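Local coordinates for protein glucose-6-phosphate 1-dehydrogenase (Kluyveromyces lactis, PDB 7E6I) that catalyses the NADP+-dependent oxidation of glucose 6-phosphate to 6-phosphogluconolactone, the first and rate-limiting step of the oxidative pentose phosphate pathway, at residues 237-247 with 333-341. Sequence-based numbering, arbitrary orientation.
Sequences IIRDVMQNHLL and IVMRAGKAL. With BG6 (6-O-phosphono-beta-D-glucopyranose), chain B.
The side chains of M242 and M335 run alongside one another, head to tail, where helix 237-247 lies across strand 333-338. CE of M335 rests 3.6 Å from CB of M242. In return, M242 bends at chi3 (56°) and brings its CE 3.5 Å from the backbone O of M335. SD of M335 also lies beside L246, 3.9 Å from its CB. A337 points its CB at the helix and meets V241 CG2, M242 CG and L246 CD1. I237 has CG1 anti to the backbone N (chi1 -163°), which lays this branch over A337. Its CD1 touches CD of K339 at 3.6 Å. From there the bent K339 chain runs on to the substrate, where NZ bonds O3 of BG6 at 2.9 Å and pairs with E221. NZ of K339 and OD2 of D240 form a long salt bridge, at 3.8 Å. D240 turns its carboxylate to the sugar. OD1 faces O2 and OD2 faces O3, in contacts so short that their exact lengths are doubtful. H245, the proton acceptor inferred by similarity, meets O1 of BG6 edge-on through NE2, at 2.8 Å and nearly straight (165°). D182 holds ND1, at the other nitrogen of the ring. With an alanine at H245 the imidazole is gone, and O1 would probably lose this partner, as D182 would its mate. The apolar helix-on-sheet packing lies beneath the glucose 6-phosphate site, the helix and the loop just after the strand both supplying residues that bind the sugar.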
loop_
_atom_site.group_PDB
_atom_site.type_symbol
_atom_site.label_atom_id
_atom_site.label_comp_id
_atom_site.label_asym_id
_atom_site.label_seq_id
_atom_site.Cartn_x
_atom_site.Cartn_y
_atom_site.Cartn_z
ATOM N N ILE A 237 -12.432 -8.590 2.547
ATOM C CA ILE A 237 -11.951 -7.432 1.796
ATOM C C ILE A 237 -11.465 -6.351 2.739
ATOM O O ILE A 237 -10.538 -5.596 2.411
ATOM C CB ILE A 237 -13.047 -6.901 0.846
ATOM C CG1 ILE A 237 -12.446 -5.987 -0.216
ATOM C CG2 ILE A 237 -14.130 -6.146 1.597
ATOM C CD1 ILE A 237 -11.492 -6.685 -1.128
ATOM N N ILE A 238 -12.064 -6.268 3.927
ATOM C CA ILE A 238 -11.708 -5.218 4.861
ATOM C C ILE A 238 -10.272 -5.399 5.319
ATOM O O ILE A 238 -9.459 -4.474 5.232
ATOM C CB ILE A 238 -12.698 -5.190 6.036
ATOM C CG1 ILE A 238 -14.102 -4.930 5.489
ATOM C CG2 ILE A 238 -12.307 -4.119 7.029
ATOM C CD1 ILE A 238 -15.179 -5.045 6.498
ATOM N N ARG A 239 -9.929 -6.600 5.770
ATOM C CA ARG A 239 -8.544 -6.897 6.118
ATOM C C ARG A 239 -7.634 -6.820 4.910
ATOM O O ARG A 239 -6.460 -6.461 5.041
ATOM C CB ARG A 239 -8.434 -8.300 6.711
ATOM C CG ARG A 239 -8.564 -8.378 8.192
ATOM C CD ARG A 239 -8.002 -9.684 8.704
ATOM N NE ARG A 239 -8.555 -9.968 10.016
ATOM C CZ ARG A 239 -9.740 -10.530 10.208
ATOM N NH1 ARG A 239 -10.481 -10.876 9.160
ATOM N NH2 ARG A 239 -10.179 -10.759 11.441
ATOM N N ASP A 240 -8.135 -7.195 3.735
ATOM C CA ASP A 240 -7.243 -7.358 2.594
ATOM C C ASP A 240 -6.672 -6.022 2.130
ATOM O O ASP A 240 -5.481 -5.935 1.825
ATOM C CB ASP A 240 -7.957 -8.067 1.443
ATOM C CG ASP A 240 -6.971 -8.586 0.385
ATOM O OD1 ASP A 240 -5.854 -9.029 0.757
ATOM O OD2 ASP A 240 -7.304 -8.544 -0.816
ATOM N N VAL A 241 -7.502 -4.973 2.049
ATOM C CA VAL A 241 -7.057 -3.713 1.449
ATOM C C VAL A 241 -7.530 -2.482 2.214
ATOM O O VAL A 241 -6.973 -1.396 2.041
ATOM C CB VAL A 241 -7.510 -3.598 -0.018
ATOM C CG1 VAL A 241 -7.011 -4.801 -0.842
ATOM C CG2 VAL A 241 -9.033 -3.423 -0.109
ATOM N N MET A 242 -8.563 -2.613 3.039
ATOM C CA MET A 242 -9.116 -1.415 3.667
ATOM C C MET A 242 -8.377 -1.042 4.951
ATOM O O MET A 242 -8.015 0.125 5.133
ATOM C CB MET A 242 -10.615 -1.590 3.937
ATOM C CG MET A 242 -11.386 -2.129 2.728
ATOM S SD MET A 242 -13.198 -2.145 2.901
ATOM C CE MET A 242 -13.506 -0.414 3.282
ATOM N N GLN A 243 -8.147 -2.018 5.839
ATOM C CA GLN A 243 -7.377 -1.782 7.061
ATOM C C GLN A 243 -5.962 -1.258 6.767
ATOM O O GLN A 243 -5.353 -0.609 7.623
ATOM C CB GLN A 243 -7.309 -3.087 7.870
ATOM C CG GLN A 243 -6.575 -3.023 9.224
ATOM C CD GLN A 243 -5.058 -3.166 9.097
ATOM O OE1 GLN A 243 -4.541 -3.687 8.102
ATOM N NE2 GLN A 243 -4.337 -2.668 10.097
ATOM N N ASN A 244 -5.407 -1.550 5.587
ATOM C CA ASN A 244 -4.042 -1.131 5.299
ATOM C C ASN A 244 -3.993 -0.117 4.157
ATOM O O ASN A 244 -3.923 1.084 4.423
ATOM C CB ASN A 244 -3.160 -2.347 4.981
ATOM C CG ASN A 244 -3.926 -3.448 4.291
ATOM O OD1 ASN A 244 -4.094 -3.433 3.074
ATOM N ND2 ASN A 244 -4.388 -4.413 5.056
ATOM N N HIS A 245 -4.027 -0.571 2.897
ATOM C CA HIS A 245 -3.849 0.331 1.757
ATOM C C HIS A 245 -4.772 1.539 1.827
ATOM O O HIS A 245 -4.318 2.692 1.819
ATOM C CB HIS A 245 -4.095 -0.414 0.445
ATOM C CG HIS A 245 -3.245 -1.630 0.276
ATOM N ND1 HIS A 245 -1.938 -1.690 0.716
ATOM C CD2 HIS A 245 -3.517 -2.837 -0.269
ATOM C CE1 HIS A 245 -1.438 -2.878 0.432
ATOM N NE2 HIS A 245 -2.377 -3.595 -0.161
ATOM N N LEU A 246 -6.087 1.297 1.866
ATOM C CA LEU A 246 -7.026 2.414 1.800
ATOM C C LEU A 246 -6.907 3.315 3.028
ATOM O O LEU A 246 -7.002 4.546 2.913
ATOM C CB LEU A 246 -8.452 1.880 1.634
ATOM C CG LEU A 246 -8.750 1.122 0.319
ATOM C CD1 LEU A 246 -10.231 1.169 -0.034
ATOM C CD2 LEU A 246 -7.898 1.675 -0.847
ATOM N N LEU A 247 -6.702 2.731 4.212
ATOM C CA LEU A 247 -6.525 3.554 5.402
ATOM C C LEU A 247 -5.286 4.431 5.277
ATOM O O LEU A 247 -5.302 5.601 5.678
ATOM C CB LEU A 247 -6.439 2.681 6.651
ATOM C CG LEU A 247 -6.380 3.464 7.968
ATOM C CD1 LEU A 247 -7.568 4.430 8.059
ATOM C CD2 LEU A 247 -6.351 2.525 9.174
ATOM N N ILE A 333 -16.976 10.460 5.947
ATOM C CA ILE A 333 -15.929 9.828 5.155
ATOM C C ILE A 333 -16.357 8.401 4.830
ATOM O O ILE A 333 -16.843 7.680 5.708
ATOM C CB ILE A 333 -14.600 9.850 5.917
ATOM C CG1 ILE A 333 -14.139 11.288 6.087
ATOM C CG2 ILE A 333 -13.549 8.991 5.238
ATOM C CD1 ILE A 333 -13.125 11.431 7.187
ATOM N N VAL A 334 -16.194 7.988 3.577
ATOM C CA VAL A 334 -16.509 6.623 3.183
ATOM C C VAL A 334 -15.277 5.984 2.554
ATOM O O VAL A 334 -14.634 6.573 1.671
ATOM C CB VAL A 334 -17.703 6.563 2.217
ATOM C CG1 VAL A 334 -17.886 5.128 1.691
ATOM C CG2 VAL A 334 -18.968 7.033 2.900
ATOM N N MET A 335 -14.951 4.779 3.004
ATOM C CA MET A 335 -14.024 3.903 2.299
ATOM C C MET A 335 -14.837 2.751 1.741
ATOM O O MET A 335 -15.652 2.163 2.458
ATOM C CB MET A 335 -12.933 3.378 3.225
ATOM C CG MET A 335 -11.763 4.338 3.420
ATOM S SD MET A 335 -10.452 3.620 4.460
ATOM C CE MET A 335 -11.064 1.948 4.615
ATOM N N ARG A 336 -14.633 2.433 0.470
ATOM C CA ARG A 336 -15.388 1.349 -0.135
ATOM C C ARG A 336 -14.476 0.553 -1.058
ATOM O O ARG A 336 -13.739 1.128 -1.864
ATOM C CB ARG A 336 -16.630 1.872 -0.878
ATOM C CG ARG A 336 -16.394 2.886 -2.002
ATOM C CD ARG A 336 -17.755 3.461 -2.426
ATOM N NE ARG A 336 -17.719 4.660 -3.270
ATOM C CZ ARG A 336 -17.692 4.629 -4.601
ATOM N NH1 ARG A 336 -17.681 3.460 -5.220
ATOM N NH2 ARG A 336 -17.688 5.754 -5.316
ATOM N N ALA A 337 -14.510 -0.765 -0.910
ATOM C CA ALA A 337 -13.638 -1.673 -1.641
ATOM C C ALA A 337 -14.426 -2.912 -2.052
ATOM O O ALA A 337 -15.215 -3.438 -1.257
ATOM C CB ALA A 337 -12.436 -2.091 -0.796
ATOM N N GLY A 338 -14.203 -3.378 -3.284
ATOM C CA GLY A 338 -14.864 -4.579 -3.758
ATOM C C GLY A 338 -14.048 -5.316 -4.795
ATOM O O GLY A 338 -13.309 -4.716 -5.584
ATOM N N LYS A 339 -14.182 -6.638 -4.780
ATOM C CA LYS A 339 -13.714 -7.507 -5.844
ATOM C C LYS A 339 -14.905 -7.908 -6.700
ATOM O O LYS A 339 -16.057 -7.821 -6.270
ATOM C CB LYS A 339 -13.024 -8.749 -5.268
ATOM C CG LYS A 339 -11.503 -8.591 -5.095
ATOM C CD LYS A 339 -11.004 -9.111 -3.747
ATOM C CE LYS A 339 -9.629 -9.767 -3.838
ATOM N NZ LYS A 339 -8.541 -8.892 -4.349
ATOM N N ALA A 340 -14.615 -8.324 -7.933
ATOM C CA ALA A 340 -15.631 -8.845 -8.858
ATOM C C ALA A 340 -16.674 -7.784 -9.202
ATOM O O ALA A 340 -17.873 -8.062 -9.288
ATOM C CB ALA A 340 -16.300 -10.110 -8.304
ATOM N N LEU A 341 -16.220 -6.556 -9.383
ATOM C CA LEU A 341 -17.055 -5.480 -9.880
ATOM C C LEU A 341 -16.770 -5.292 -11.375
ATOM O O LEU A 341 -16.123 -6.138 -12.008
ATOM C CB LEU A 341 -16.795 -4.212 -9.056
ATOM C CG LEU A 341 -16.958 -4.371 -7.539
ATOM C CD1 LEU A 341 -16.313 -3.205 -6.780
ATOM C CD2 LEU A 341 -18.432 -4.516 -7.157
HETATM C C1 BG6 B . -2.953 -6.866 -1.920
HETATM C C2 BG6 B . -4.272 -7.611 -1.720
HETATM O O1 BG6 B . -2.454 -6.319 -0.764
HETATM O O5 BG6 B . -3.171 -5.734 -2.880
HETATM C C3 BG6 B . -4.832 -8.086 -3.015
HETATM O O2 BG6 B . -4.114 -8.723 -0.828
HETATM C C4 BG6 B . -5.060 -6.948 -3.955
HETATM O O3 BG6 B . -6.113 -8.737 -2.802
HETATM C C5 BG6 B . -3.767 -6.159 -4.166
HETATM O O4 BG6 B . -5.553 -7.470 -5.195
HETATM C C6 BG6 B . -3.964 -4.899 -4.964
HETATM O O6 BG6 B . -2.707 -4.257 -5.076
HETATM P P BG6 B . -2.398 -3.385 -6.455
HETATM O O1P BG6 B . -3.592 -2.452 -6.514
HETATM O O2P BG6 B . -2.333 -4.333 -7.623
HETATM O O3P BG6 B . -1.076 -2.620 -6.395
#